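Local coordinates for protein Exo-beta-1,3-glucanase (Streptomyces sp. SirexAA-E, PDB 4PEY) that hydrolyses laminarin and laminarioligosaccharides from their non-reducing ends as a secreted exo-beta-1,3-glucanase, producing glucose and laminaribiose, at residues A[134-139]-A[158-163]; A[176-181]-A[214-219]; A[482-487]-A[513-518]. The protein carries 1 engineered substitution. All coordinates share one frame; numbering follows the deposited sequence.

How the contacts relate
Contacts 1 and 2 adjoin in the first of the two beta-helical domains expected of a family 55 glycoside hydrolase, their centres 12 Å apart; contact 3 lies in the second, its centre 36 Å from contact 1 and 26 Å from contact 2. Residues 158-163 and 176-181 belong to successive coils, joined by a probable hydrogen bond from Ser181 N to Ser161 O (2.9 Å). Arg136, Asp160 and Asp179 mark the corner of three coils. Contacts 1 and 3 lie away from the annotated sites, though in contact 1 the Val139 side chain is about 10 Å from a bound glucose unit; in contact 2 that of Tyr176 is about 10 Å from that of substrate-binding Gln130.

Contact 1: A[134-139]-A[158-163]; sequences FRRMHV and IADSKI
Two successive coils of a parallel beta-helix turn the same corner here, Arg136 lying over Asp160, both with left-handed backbone angles. Parallel pairing holds each side of the corner: before it, Ala159 N donates to Phe134 O (3.1 Å), and after it, Val139 N donates to Lys162 O (2.8 Å). At the bend Arg136 N donates to Ala159 O (3.0 Å), and Ser161 stands in for a backbone carbonyl. Ser161 OG, set anti to its carbonyl carbon (chi1 -66°), accepts the N-H of Met137 at 3.1 Å and donates to Ala159 O at 3.0 Å, from above that carbonyl plane. Within the coil, Phe134 and Ile158 lie side by side, CD2 to CG1 4.1 Å, while Met137 CG sits over one ring face of Phe134 toward its rim. Beyond the coil interior, the guanidinium of Arg136 and the carboxylate of Asp160 run alongside with planes 70° apart. In the conformer modelled, Arg136 NH2 and Asp160 OD2 are 3.8 Å apart, a long and doubtful salt bridge; a water also links them. Arg136 NH1 binds Leu82 O, and Asp160 OD2 binds Ser247 OG. The buried hydroxyl thus carries the hydrogen-bond ladder across the corner, and Ala159 O is satisfied twice.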
ATOM      1  N   PHE A 134       3.228  -5.386  -6.150  1.00 10.44           N
ATOM      2  CA  PHE A 134       3.681  -6.443  -7.043  1.00 12.11           C
ATOM      3  C   PHE A 134       3.013  -7.715  -6.502  1.00 11.31           C
ATOM      4  O   PHE A 134       3.473  -8.285  -5.503  1.00 11.33           O
ATOM      5  CB  PHE A 134       5.215  -6.497  -7.002  1.00 10.62           C
ATOM      6  CG  PHE A 134       5.882  -7.289  -8.106  1.00 11.41           C
ATOM      7  CD1 PHE A 134       6.219  -6.685  -9.310  1.00 12.34           C
ATOM      8  CD2 PHE A 134       6.279  -8.607  -7.893  1.00 12.10           C
ATOM      9  CE1 PHE A 134       6.884  -7.389 -10.315  1.00 12.58           C
ATOM     10  CE2 PHE A 134       6.955  -9.315  -8.889  1.00 12.47           C
ATOM     11  CZ  PHE A 134       7.246  -8.703 -10.104  1.00 14.56           C
ATOM     12  N   ARG A 135       1.899  -8.118  -7.117  1.00 11.41           N
ATOM     13  CA  ARG A 135       1.059  -9.214  -6.608  1.00 11.23           C
ATOM     14  C   ARG A 135       0.848 -10.339  -7.607  1.00 10.80           C
ATOM     15  O   ARG A 135       0.685 -10.084  -8.793  1.00 11.13           O
ATOM     16  CB  ARG A 135      -0.334  -8.705  -6.222  1.00 11.38           C
ATOM     17  CG  ARG A 135      -0.409  -7.754  -5.044  1.00 10.87           C
ATOM     18  CD  ARG A 135      -1.860  -7.308  -4.834  1.00 11.08           C
ATOM     19  NE  ARG A 135      -2.005  -6.327  -3.757  1.00 11.12           N
ATOM     20  CZ  ARG A 135      -2.170  -6.620  -2.471  1.00 10.53           C
ATOM     21  NH1 ARG A 135      -2.207  -7.890  -2.065  1.00 11.10           N
ATOM     22  NH2 ARG A 135      -2.280  -5.632  -1.583  1.00 10.57           N
ATOM     23  N   ARG A 136       0.814 -11.576  -7.123  1.00 10.94           N
ATOM     24  CA  ARG A 136       0.440 -12.720  -7.960  0.51 11.57           C
ATOM     25  C   ARG A 136       1.289 -12.754  -9.232  1.00 11.87           C
ATOM     26  O   ARG A 136       0.783 -12.981 -10.330  1.00 12.49           O
ATOM     27  CB  ARG A 136      -1.064 -12.670  -8.302  0.51 15.12           C
ATOM     28  CG  ARG A 136      -1.702 -14.010  -8.663  0.51 16.77           C
ATOM     29  CD  ARG A 136      -3.167 -13.824  -9.091  0.51 14.01           C
ATOM     30  NE  ARG A 136      -3.823 -15.081  -9.452  0.51 14.29           N
ATOM     31  CZ  ARG A 136      -4.411 -15.890  -8.579  0.51 15.75           C
ATOM     32  NH1 ARG A 136      -4.987 -17.013  -8.991  0.51 19.42           N
ATOM     33  NH2 ARG A 136      -4.423 -15.575  -7.292  0.51 17.06           N
ATOM     34  N   MET A 137       2.589 -12.530  -9.067  1.00 10.80           N
ATOM     35  CA  MET A 137       3.526 -12.534 -10.185  1.00 10.67           C
ATOM     36  C   MET A 137       4.370 -13.798 -10.170  1.00 10.90           C
ATOM     37  O   MET A 137       4.726 -14.301  -9.100  1.00 13.36           O
ATOM     38  CB  MET A 137       4.447 -11.305 -10.120  1.00 12.39           C
ATOM     39  CG  MET A 137       3.708  -9.973 -10.196  1.00 12.03           C
ATOM     40  SD  MET A 137       2.990  -9.613 -11.819  1.00 11.54           S
ATOM     41  CE  MET A 137       4.459  -9.311 -12.803  1.00 12.67           C
ATOM     42  N   HIS A 138       4.727 -14.290 -11.356  1.00 11.44           N
ATOM     43  CA  HIS A 138       5.712 -15.358 -11.462  1.00 11.46           C
ATOM     44  C   HIS A 138       6.904 -14.859 -12.258  1.00 12.93           C
ATOM     45  O   HIS A 138       6.809 -14.704 -13.473  1.00 13.25           O
ATOM     46  CB  HIS A 138       5.143 -16.614 -12.133  1.00 11.66           C
ATOM     47  CG  HIS A 138       6.113 -17.757 -12.161  1.00 11.66           C
ATOM     48  ND1 HIS A 138       6.016 -18.802 -13.057  1.00 13.98           N
ATOM     49  CD2 HIS A 138       7.217 -18.002 -11.415  1.00 13.01           C
ATOM     50  CE1 HIS A 138       7.006 -19.654 -12.844  1.00 14.81           C
ATOM     51  NE2 HIS A 138       7.756 -19.184 -11.860  1.00 14.46           N
ATOM     52  N   VAL A 139       8.025 -14.612 -11.583  1.00 11.68           N
ATOM     53  CA  VAL A 139       9.223 -14.167 -12.292  1.00 11.68           C
ATOM     54  C   VAL A 139      10.134 -15.362 -12.523  1.00 13.32           C
ATOM     55  O   VAL A 139      10.644 -15.964 -11.568  1.00 13.41           O
ATOM     56  CB  VAL A 139       9.985 -13.065 -11.528  1.00 12.23           C
ATOM     57  CG1 VAL A 139      11.169 -12.584 -12.359  1.00 14.23           C
ATOM     58  CG2 VAL A 139       9.053 -11.896 -11.208  1.00 14.53           C
ATOM     59  N   ILE A 158       5.657  -6.999  -1.966  1.00  9.68           N
ATOM     60  CA  ILE A 158       5.426  -8.175  -2.811  1.00 11.33           C
ATOM     61  C   ILE A 158       4.496  -9.134  -2.075  1.00 11.12           C
ATOM     62  O   ILE A 158       4.719  -9.431  -0.896  1.00 11.80           O
ATOM     63  CB  ILE A 158       6.748  -8.914  -3.164  1.00 11.25           C
ATOM     64  CG1 ILE A 158       7.633  -8.051  -4.072  1.00 12.33           C
ATOM     65  CG2 ILE A 158       6.454 -10.273  -3.830  1.00 11.77           C
ATOM     66  CD1 ILE A 158       9.094  -8.506  -4.120  1.00 13.66           C
ATOM     67  N   ALA A 159       3.451  -9.604  -2.751  1.00 10.91           N
ATOM     68  CA  ALA A 159       2.563 -10.609  -2.165  1.00 10.24           C
ATOM     69  C   ALA A 159       2.189 -11.677  -3.172  1.00 10.37           C
ATOM     70  O   ALA A 159       2.060 -11.405  -4.365  1.00 10.77           O
ATOM     71  CB  ALA A 159       1.301  -9.971  -1.607  1.00 10.59           C
ATOM     72  N   ASP A 160       2.007 -12.893  -2.666  1.00 10.52           N
ATOM     73  CA  ASP A 160       1.467 -14.004  -3.445  1.00  9.87           C
ATOM     74  C   ASP A 160       2.235 -14.221  -4.743  1.00 11.05           C
ATOM     75  O   ASP A 160       1.647 -14.537  -5.774  1.00 12.20           O
ATOM     76  CB  ASP A 160      -0.031 -13.785  -3.736  1.00 12.09           C
ATOM     77  CG  ASP A 160      -0.763 -15.091  -3.992  1.00 14.04           C
ATOM     78  OD1 ASP A 160      -0.216 -16.133  -3.593  1.00 15.33           O
ATOM     79  OD2 ASP A 160      -1.872 -15.095  -4.578  1.00 14.16           O
ATOM     80  N   SER A 161       3.558 -14.080  -4.678  1.00 10.68           N
ATOM     81  CA  SER A 161       4.384 -14.164  -5.874  1.00 10.70           C
ATOM     82  C   SER A 161       5.442 -15.249  -5.779  1.00 11.39           C
ATOM     83  O   SER A 161       5.831 -15.667  -4.685  1.00 12.02           O
ATOM     84  CB  SER A 161       5.065 -12.818  -6.148  1.00  9.69           C
ATOM     85  OG  SER A 161       4.106 -11.826  -6.471  1.00 11.05           O
ATOM     86  N   LYS A 162       5.876 -15.730  -6.939  1.00 11.89           N
ATOM     87  CA  LYS A 162       6.984 -16.672  -7.007  0.58 12.37           C
ATOM     88  C   LYS A 162       8.102 -16.082  -7.846  1.00 13.03           C
ATOM     89  O   LYS A 162       7.904 -15.799  -9.035  1.00 13.52           O
ATOM     90  CB  LYS A 162       6.548 -18.014  -7.602  0.58 13.67           C
ATOM     91  CG  LYS A 162       7.680 -19.040  -7.650  0.58 15.64           C
ATOM     92  CD  LYS A 162       7.239 -20.382  -8.218  0.58 17.72           C
ATOM     93  CE  LYS A 162       8.217 -21.488  -7.826  0.58 19.80           C
ATOM     94  NZ  LYS A 162       9.623 -21.164  -8.203  0.58 20.84           N
ATOM     95  N   ILE A 163       9.265 -15.880  -7.229  1.00 12.98           N
ATOM     96  CA  ILE A 163      10.450 -15.449  -7.959  1.00 12.87           C
ATOM     97  C   ILE A 163      11.392 -16.654  -7.975  1.00 11.93           C
ATOM     98  O   ILE A 163      11.848 -17.107  -6.911  1.00 13.96           O
ATOM     99  CB  ILE A 163      11.125 -14.204  -7.318  1.00 14.17           C
ATOM    100  CG1 ILE A 163      10.223 -12.969  -7.441  1.00 17.69           C
ATOM    101  CG2 ILE A 163      12.463 -13.900  -7.990  1.00 13.93           C
ATOM    102  CD1 ILE A 163       9.216 -12.825  -6.361  1.00 21.10           C
TER
HETATM  103  O   HOH W   1      -3.648 -13.516  -5.793  1.00 18.75           O

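Contact 2: A[176-181]-A[214-219]; sequences YTRDSS and ETTPVS
The carboxylate of Asp179 is gripped by two hydroxyls of the 214-219 segment, and this fork is the tight part of the contact. Thr216 OG1 donates to OD1 of Asp179 at 2.6 Å and Ser219 OG donates to OD2 of Asp179 at 2.7 Å, both on the syn side though well out of the carboxylate plane. Asp179, its CG anti to the carbonyl carbon (chi1 -57°), is the left-handed bend between strands 174-178 and 180-182, and the fork ties it to the bent strand 210-220, beyond strand 191-198. Arg178 NH1 reaches Asp179 OD2 from its anti side at 2.8 Å, a salt bridge that arrives on the face of the carboxylate opposite Ser219 OG. Over one face of the guanidinium of Arg178 lies Ser219 CB, 3.7 Å from NH1. The same guanidinium has further salt bridges with Glu221 and with Asp397. Elsewhere the fit is loose: Arg178 CB is 4.0 Å from Thr216 OG1, and Tyr176 OH 4.4 Å from Thr216 CG2, though Tyr176 OH and Thr216 OG1 both bond to Ser195 OG. Three donors on one buried carboxylate, one of them cationic, would be expected to keep Asp179 ionised and to fix its rotation.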
ATOM      1  N   TYR A 176       8.636  -5.257   2.383  1.00 11.87           N
ATOM      2  CA  TYR A 176       7.753  -6.287   2.932  1.00 10.61           C
ATOM      3  C   TYR A 176       7.368  -7.299   1.862  1.00 10.54           C
ATOM      4  O   TYR A 176       6.921  -6.928   0.776  1.00 11.09           O
ATOM      5  CB  TYR A 176       6.482  -5.678   3.542  1.00 10.69           C
ATOM      6  CG  TYR A 176       5.526  -6.719   4.110  1.00 10.16           C
ATOM      7  CD1 TYR A 176       5.968  -7.676   5.026  1.00 10.26           C
ATOM      8  CD2 TYR A 176       4.187  -6.749   3.729  1.00 11.50           C
ATOM      9  CE1 TYR A 176       5.094  -8.623   5.550  1.00 11.42           C
ATOM     10  CE2 TYR A 176       3.305  -7.693   4.251  1.00 10.91           C
ATOM     11  CZ  TYR A 176       3.763  -8.621   5.160  1.00 11.01           C
ATOM     12  OH  TYR A 176       2.878  -9.548   5.668  1.00 11.62           O
ATOM     13  N   THR A 177       7.536  -8.577   2.181  1.00  9.79           N
ATOM     14  CA  THR A 177       7.142  -9.666   1.297  1.00 10.80           C
ATOM     15  C   THR A 177       6.249 -10.603   2.092  1.00 10.00           C
ATOM     16  O   THR A 177       6.623 -10.999   3.207  1.00 11.01           O
ATOM     17  CB  THR A 177       8.373 -10.454   0.767  1.00 10.69           C
ATOM     18  OG1 THR A 177       9.333  -9.548   0.211  1.00 11.92           O
ATOM     19  CG2 THR A 177       7.969 -11.502  -0.280  1.00 11.08           C
ATOM     20  N   ARG A 178       5.079 -10.963   1.561  1.00 11.40           N
ATOM     21  CA  ARG A 178       4.286 -11.995   2.239  1.00 11.72           C
ATOM     22  C   ARG A 178       3.764 -13.077   1.312  1.00 10.67           C
ATOM     23  O   ARG A 178       3.518 -12.849   0.123  1.00 10.86           O
ATOM     24  CB  ARG A 178       3.112 -11.397   3.025  1.00 16.38           C
ATOM     25  CG  ARG A 178       1.958 -10.900   2.216  1.00 15.34           C
ATOM     26  CD  ARG A 178       0.628 -10.837   3.031  1.00 13.81           C
ATOM     27  NE  ARG A 178      -0.427 -10.371   2.139  1.00 11.74           N
ATOM     28  CZ  ARG A 178      -1.026 -11.132   1.222  1.00 10.49           C
ATOM     29  NH1 ARG A 178      -0.729 -12.424   1.115  1.00 12.26           N
ATOM     30  NH2 ARG A 178      -1.926 -10.598   0.408  1.00 11.16           N
ATOM     31  N   ASP A 179       3.654 -14.273   1.886  1.00 11.33           N
ATOM     32  CA  ASP A 179       2.942 -15.399   1.286  1.00 11.81           C
ATOM     33  C   ASP A 179       3.404 -15.629  -0.146  1.00 11.91           C
ATOM     34  O   ASP A 179       2.630 -15.551  -1.097  1.00 13.38           O
ATOM     35  CB  ASP A 179       1.437 -15.150   1.388  1.00 12.67           C
ATOM     36  CG  ASP A 179       0.998 -14.945   2.827  1.00 13.73           C
ATOM     37  OD1 ASP A 179       1.735 -15.405   3.727  1.00 12.23           O
ATOM     38  OD2 ASP A 179      -0.053 -14.323   3.070  1.00 14.15           O
ATOM     39  N   SER A 180       4.698 -15.900  -0.258  1.00 12.01           N
ATOM     40  CA  SER A 180       5.398 -15.941  -1.534  1.00 11.78           C
ATOM     41  C   SER A 180       6.464 -17.026  -1.507  1.00 11.88           C
ATOM     42  O   SER A 180       6.658 -17.701  -0.494  1.00 12.80           O
ATOM     43  CB  SER A 180       6.050 -14.579  -1.837  1.00 10.85           C
ATOM     44  OG  SER A 180       5.090 -13.562  -2.107  1.00 11.53           O
ATOM     45  N   SER A 181       7.154 -17.176  -2.628  1.00 11.75           N
ATOM     46  CA  SER A 181       8.287 -18.076  -2.751  1.00 13.28           C
ATOM     47  C   SER A 181       9.418 -17.333  -3.450  1.00 14.94           C
ATOM     48  O   SER A 181       9.194 -16.710  -4.485  1.00 14.05           O
ATOM     49  CB  SER A 181       7.891 -19.327  -3.543  1.00 17.05           C
ATOM     50  OG  SER A 181       9.019 -20.115  -3.874  1.00 19.64           O
ATOM     51  N   GLU A 214       7.250 -17.262  10.093  1.00 13.98           N
ATOM     52  CA  GLU A 214       6.994 -18.469   9.309  1.00 15.04           C
ATOM     53  C   GLU A 214       5.684 -18.392   8.515  1.00 13.84           C
ATOM     54  O   GLU A 214       5.614 -18.852   7.370  1.00 13.59           O
ATOM     55  CB  GLU A 214       6.981 -19.689  10.233  1.00 17.93           C
ATOM     56  CG  GLU A 214       6.713 -21.019   9.537  1.00 21.28           C
ATOM     57  CD  GLU A 214       7.936 -21.581   8.829  1.00 24.79           C
ATOM     58  OE1 GLU A 214       9.032 -20.999   8.974  1.00 25.75           O
ATOM     59  OE2 GLU A 214       7.799 -22.615   8.133  1.00 26.93           O
ATOM     60  N   THR A 215       4.654 -17.807   9.120  1.00 14.32           N
ATOM     61  CA  THR A 215       3.359 -17.654   8.462  1.00 13.64           C
ATOM     62  C   THR A 215       2.780 -16.257   8.665  1.00 14.13           C
ATOM     63  O   THR A 215       3.197 -15.520   9.564  1.00 15.05           O
ATOM     64  CB  THR A 215       2.318 -18.677   8.979  1.00 15.72           C
ATOM     65  OG1 THR A 215       2.071 -18.462  10.378  1.00 18.44           O
ATOM     66  CG2 THR A 215       2.794 -20.106   8.752  1.00 14.26           C
ATOM     67  N   THR A 216       1.808 -15.911   7.826  1.00 13.83           N
ATOM     68  CA  THR A 216       1.006 -14.706   8.010  1.00 13.19           C
ATOM     69  C   THR A 216      -0.277 -15.105   8.749  1.00 12.21           C
ATOM     70  O   THR A 216      -0.975 -16.012   8.298  1.00 13.95           O
ATOM     71  CB  THR A 216       0.674 -14.047   6.662  1.00 13.09           C
ATOM     72  OG1 THR A 216       1.875 -13.905   5.882  1.00 12.51           O
ATOM     73  CG2 THR A 216       0.027 -12.679   6.872  1.00 12.84           C
ATOM     74  N   PRO A 217      -0.582 -14.451   9.891  1.00 12.79           N
ATOM     75  CA  PRO A 217      -1.699 -14.905  10.738  1.00 14.73           C
ATOM     76  C   PRO A 217      -2.995 -15.096   9.958  1.00 14.19           C
ATOM     77  O   PRO A 217      -3.668 -16.129  10.079  1.00 15.40           O
ATOM     78  CB  PRO A 217      -1.841 -13.782  11.769  1.00 16.91           C
ATOM     79  CG  PRO A 217      -0.488 -13.180  11.857  1.00 18.81           C
ATOM     80  CD  PRO A 217       0.156 -13.328  10.500  1.00 14.90           C
ATOM     81  N   VAL A 218      -3.353 -14.079   9.187  1.00 13.84           N
ATOM     82  CA  VAL A 218      -4.507 -14.106   8.288  0.53 14.26           C
ATOM     83  C   VAL A 218      -4.134 -13.362   7.014  1.00 13.03           C
ATOM     84  O   VAL A 218      -3.518 -12.298   7.105  1.00 14.08           O
ATOM     85  CB  VAL A 218      -5.760 -13.416   8.902  0.53 15.59           C
ATOM     86  CG1 VAL A 218      -6.993 -13.671   8.047  0.53 16.64           C
ATOM     87  CG2 VAL A 218      -5.991 -13.838  10.353  0.53 15.87           C
ATOM     88  N   SER A 219      -4.500 -13.882   5.847  1.00 13.10           N
ATOM     89  CA  SER A 219      -4.395 -13.092   4.632  1.00 12.71           C
ATOM     90  C   SER A 219      -5.491 -13.517   3.673  1.00 12.73           C
ATOM     91  O   SER A 219      -6.024 -14.631   3.756  1.00 14.77           O
ATOM     92  CB  SER A 219      -3.012 -13.222   3.976  1.00 14.00           C
ATOM     93  OG  SER A 219      -2.735 -14.553   3.578  1.00 14.36           O
TER

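Contact 3: A[482-487]-A[513-518]; sequences VDDSVT and QAPVKP
Lys517 reaches across to the turn of residues 483-486 with its chain fully extended beyond CG, and its ammonium ends among backbone carbonyls. NZ of Lys517 donates to Asp484 O at 2.8 Å, in the plane of that carbonyl, and to Val486 O at 2.9 Å, from above that carbonyl's plane. The chain starts with CG anti to the carbonyl carbon (chi1 -64°), and further out CD and CE of Lys517 pass close to Val486 O, CD at 3.3 Å. The ring of Pro515 fits under the same turn: CB of Pro515 faces Asp484 O at 3.7 Å, CG lies near the carbonyl oxygens of Asp483 and Val486, and CD approaches Val482 O at 3.3 Å. Val482 and Pro515 cross at about a right angle, CG1 of the valine meeting CD of the ring at 4.0 Å, while Val482 CB rests against Ala514 CB at the same distance. Val520 and Phe522 of strand 520-529 pack on this apolar group. One backbone bond, Val482 N to Gln513 O (2.8 Å), ends the pairing before the chains part. Val486 N bonds back to Asp483 O, closing the turn, and the backbone angles of Asp484 and Ser485 make it type I. A lysine thus clamps a beta turn's carbonyls where parallel strands 480-482 and 512-513 run out into loops, at one edge of their sheet, consistent with the end of a family 55 beta-helix.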
ATOM      1  N   VAL A 482       0.515   3.152  20.649  1.00 13.70           N
ATOM      2  CA  VAL A 482      -0.470   2.263  21.245  1.00 13.27           C
ATOM      3  C   VAL A 482      -0.962   2.932  22.519  1.00 13.54           C
ATOM      4  O   VAL A 482      -0.157   3.252  23.400  1.00 14.75           O
ATOM      5  CB  VAL A 482       0.131   0.877  21.551  1.00 14.11           C
ATOM      6  CG1 VAL A 482      -0.909  -0.052  22.171  1.00 15.80           C
ATOM      7  CG2 VAL A 482       0.712   0.268  20.272  1.00 14.53           C
ATOM      8  N   ASP A 483      -2.270   3.163  22.613  1.00 14.79           N
ATOM      9  CA  ASP A 483      -2.829   3.838  23.786  1.00 15.07           C
ATOM     10  C   ASP A 483      -2.471   3.120  25.086  1.00 15.74           C
ATOM     11  O   ASP A 483      -2.369   1.888  25.116  1.00 15.98           O
ATOM     12  CB  ASP A 483      -4.349   3.952  23.671  1.00 16.77           C
ATOM     13  CG  ASP A 483      -4.784   4.999  22.670  1.00 20.12           C
ATOM     14  OD1 ASP A 483      -3.908   5.696  22.103  1.00 21.39           O
ATOM     15  OD2 ASP A 483      -6.010   5.130  22.468  1.00 22.38           O
ATOM     16  N   ASP A 484      -2.284   3.892  26.154  1.00 17.12           N
ATOM     17  CA  ASP A 484      -1.914   3.326  27.451  1.00 20.11           C
ATOM     18  C   ASP A 484      -2.935   2.313  27.970  1.00 19.39           C
ATOM     19  O   ASP A 484      -2.581   1.393  28.704  1.00 20.39           O
ATOM     20  CB  ASP A 484      -1.720   4.440  28.484  1.00 24.70           C
ATOM     21  CG  ASP A 484      -0.486   5.277  28.212  1.00 33.29           C
ATOM     22  OD1 ASP A 484       0.420   4.786  27.497  1.00 36.24           O
ATOM     23  OD2 ASP A 484      -0.415   6.419  28.719  1.00 37.68           O
ATOM     24  N   SER A 485      -4.197   2.475  27.580  1.00 18.86           N
ATOM     25  CA  SER A 485      -5.272   1.610  28.070  1.00 20.45           C
ATOM     26  C   SER A 485      -5.274   0.222  27.419  1.00 20.72           C
ATOM     27  O   SER A 485      -5.897  -0.709  27.929  1.00 24.08           O
ATOM     28  CB  SER A 485      -6.631   2.284  27.851  1.00 24.81           C
ATOM     29  OG  SER A 485      -6.826   2.605  26.483  1.00 28.79           O
ATOM     30  N   VAL A 486      -4.578   0.088  26.295  1.00 18.18           N
ATOM     31  CA  VAL A 486      -4.518  -1.186  25.572  1.00 16.31           C
ATOM     32  C   VAL A 486      -3.774  -2.260  26.379  1.00 17.50           C
ATOM     33  O   VAL A 486      -2.772  -1.960  27.029  1.00 18.04           O
ATOM     34  CB  VAL A 486      -3.842  -0.984  24.196  1.00 15.37           C
ATOM     35  CG1 VAL A 486      -3.527  -2.312  23.523  1.00 16.59           C
ATOM     36  CG2 VAL A 486      -4.721  -0.113  23.305  1.00 16.08           C
ATOM     37  N   THR A 487      -4.257  -3.505  26.331  1.00 16.35           N
ATOM     38  CA  THR A 487      -3.678  -4.614  27.086  0.63 16.94           C
ATOM     39  C   THR A 487      -2.838  -5.558  26.207  1.00 16.24           C
ATOM     40  O   THR A 487      -1.850  -6.145  26.658  1.00 18.77           O
ATOM     41  CB  THR A 487      -4.800  -5.419  27.783  0.63 17.73           C
ATOM     42  OG1 THR A 487      -5.540  -4.543  28.639  0.63 20.63           O
ATOM     43  CG2 THR A 487      -4.232  -6.564  28.608  0.63 18.69           C
ATOM     44  N   GLN A 513       5.497   4.643  20.829  1.00 11.11           N
ATOM     45  CA  GLN A 513       5.044   4.901  22.194  1.00 11.86           C
ATOM     46  C   GLN A 513       4.008   3.845  22.551  1.00 12.55           C
ATOM     47  O   GLN A 513       3.087   3.590  21.767  1.00 13.84           O
ATOM     48  CB  GLN A 513       4.449   6.316  22.339  1.00 13.00           C
ATOM     49  CG  GLN A 513       4.013   6.648  23.767  1.00 14.77           C
ATOM     50  CD  GLN A 513       3.255   7.966  23.886  1.00 19.13           C
ATOM     51  OE1 GLN A 513       2.674   8.465  22.918  1.00 21.00           O
ATOM     52  NE2 GLN A 513       3.252   8.528  25.086  1.00 24.04           N
ATOM     53  N   ALA A 514       4.168   3.214  23.715  1.00 12.78           N
ATOM     54  CA  ALA A 514       3.278   2.124  24.115  1.00 13.50           C
ATOM     55  C   ALA A 514       3.318   1.925  25.621  1.00 15.78           C
ATOM     56  O   ALA A 514       4.298   2.289  26.269  1.00 16.85           O
ATOM     57  CB  ALA A 514       3.665   0.817  23.400  1.00 15.55           C
ATOM     58  N   PRO A 515       2.248   1.352  26.191  1.00 15.95           N
ATOM     59  CA  PRO A 515       2.348   0.988  27.604  1.00 17.02           C
ATOM     60  C   PRO A 515       3.353  -0.141  27.803  1.00 18.72           C
ATOM     61  O   PRO A 515       3.628  -0.894  26.863  1.00 18.90           O
ATOM     62  CB  PRO A 515       0.926   0.539  27.953  1.00 18.86           C
ATOM     63  CG  PRO A 515       0.354   0.066  26.646  1.00 17.78           C
ATOM     64  CD  PRO A 515       0.932   1.008  25.616  1.00 16.89           C
ATOM     65  N   VAL A 516       3.904  -0.239  29.007  1.00 17.40           N
ATOM     66  CA  VAL A 516       4.789  -1.337  29.355  1.00 18.81           C
ATOM     67  C   VAL A 516       3.968  -2.410  30.068  1.00 18.20           C
ATOM     68  O   VAL A 516       3.714  -2.318  31.271  1.00 19.76           O
ATOM     69  CB  VAL A 516       5.965  -0.861  30.235  1.00 18.42           C
ATOM     70  CG1 VAL A 516       6.897  -2.013  30.534  1.00 21.10           C
ATOM     71  CG2 VAL A 516       6.721   0.255  29.526  1.00 19.53           C
ATOM     72  N   LYS A 517       3.536  -3.402  29.291  1.00 17.85           N
ATOM     73  CA  LYS A 517       2.628  -4.456  29.735  1.00 17.71           C
ATOM     74  C   LYS A 517       3.046  -5.761  29.063  1.00 18.84           C
ATOM     75  O   LYS A 517       3.516  -5.744  27.925  1.00 17.79           O
ATOM     76  CB  LYS A 517       1.165  -4.127  29.380  1.00 18.30           C
ATOM     77  CG  LYS A 517       0.583  -2.889  30.062  1.00 18.84           C
ATOM     78  CD  LYS A 517      -0.851  -2.622  29.584  1.00 18.07           C
ATOM     79  CE  LYS A 517      -1.451  -1.387  30.248  1.00 17.43           C
ATOM     80  NZ  LYS A 517      -2.856  -1.135  29.810  1.00 19.09           N
ATOM     81  N   PRO A 518       2.868  -6.895  29.757  1.00 20.74           N
ATOM     82  CA  PRO A 518       3.318  -8.194  29.245  1.00 20.63           C
ATOM     83  C   PRO A 518       2.739  -8.548  27.880  1.00 18.99           C
ATOM     84  O   PRO A 518       3.410  -9.213  27.092  1.00 19.17           O
ATOM     85  CB  PRO A 518       2.815  -9.185  30.305  1.00 21.76           C
ATOM     86  CG  PRO A 518       2.640  -8.377  31.533  1.00 22.36           C
ATOM     87  CD  PRO A 518       2.271  -7.004  31.101  1.00 20.74           C
TER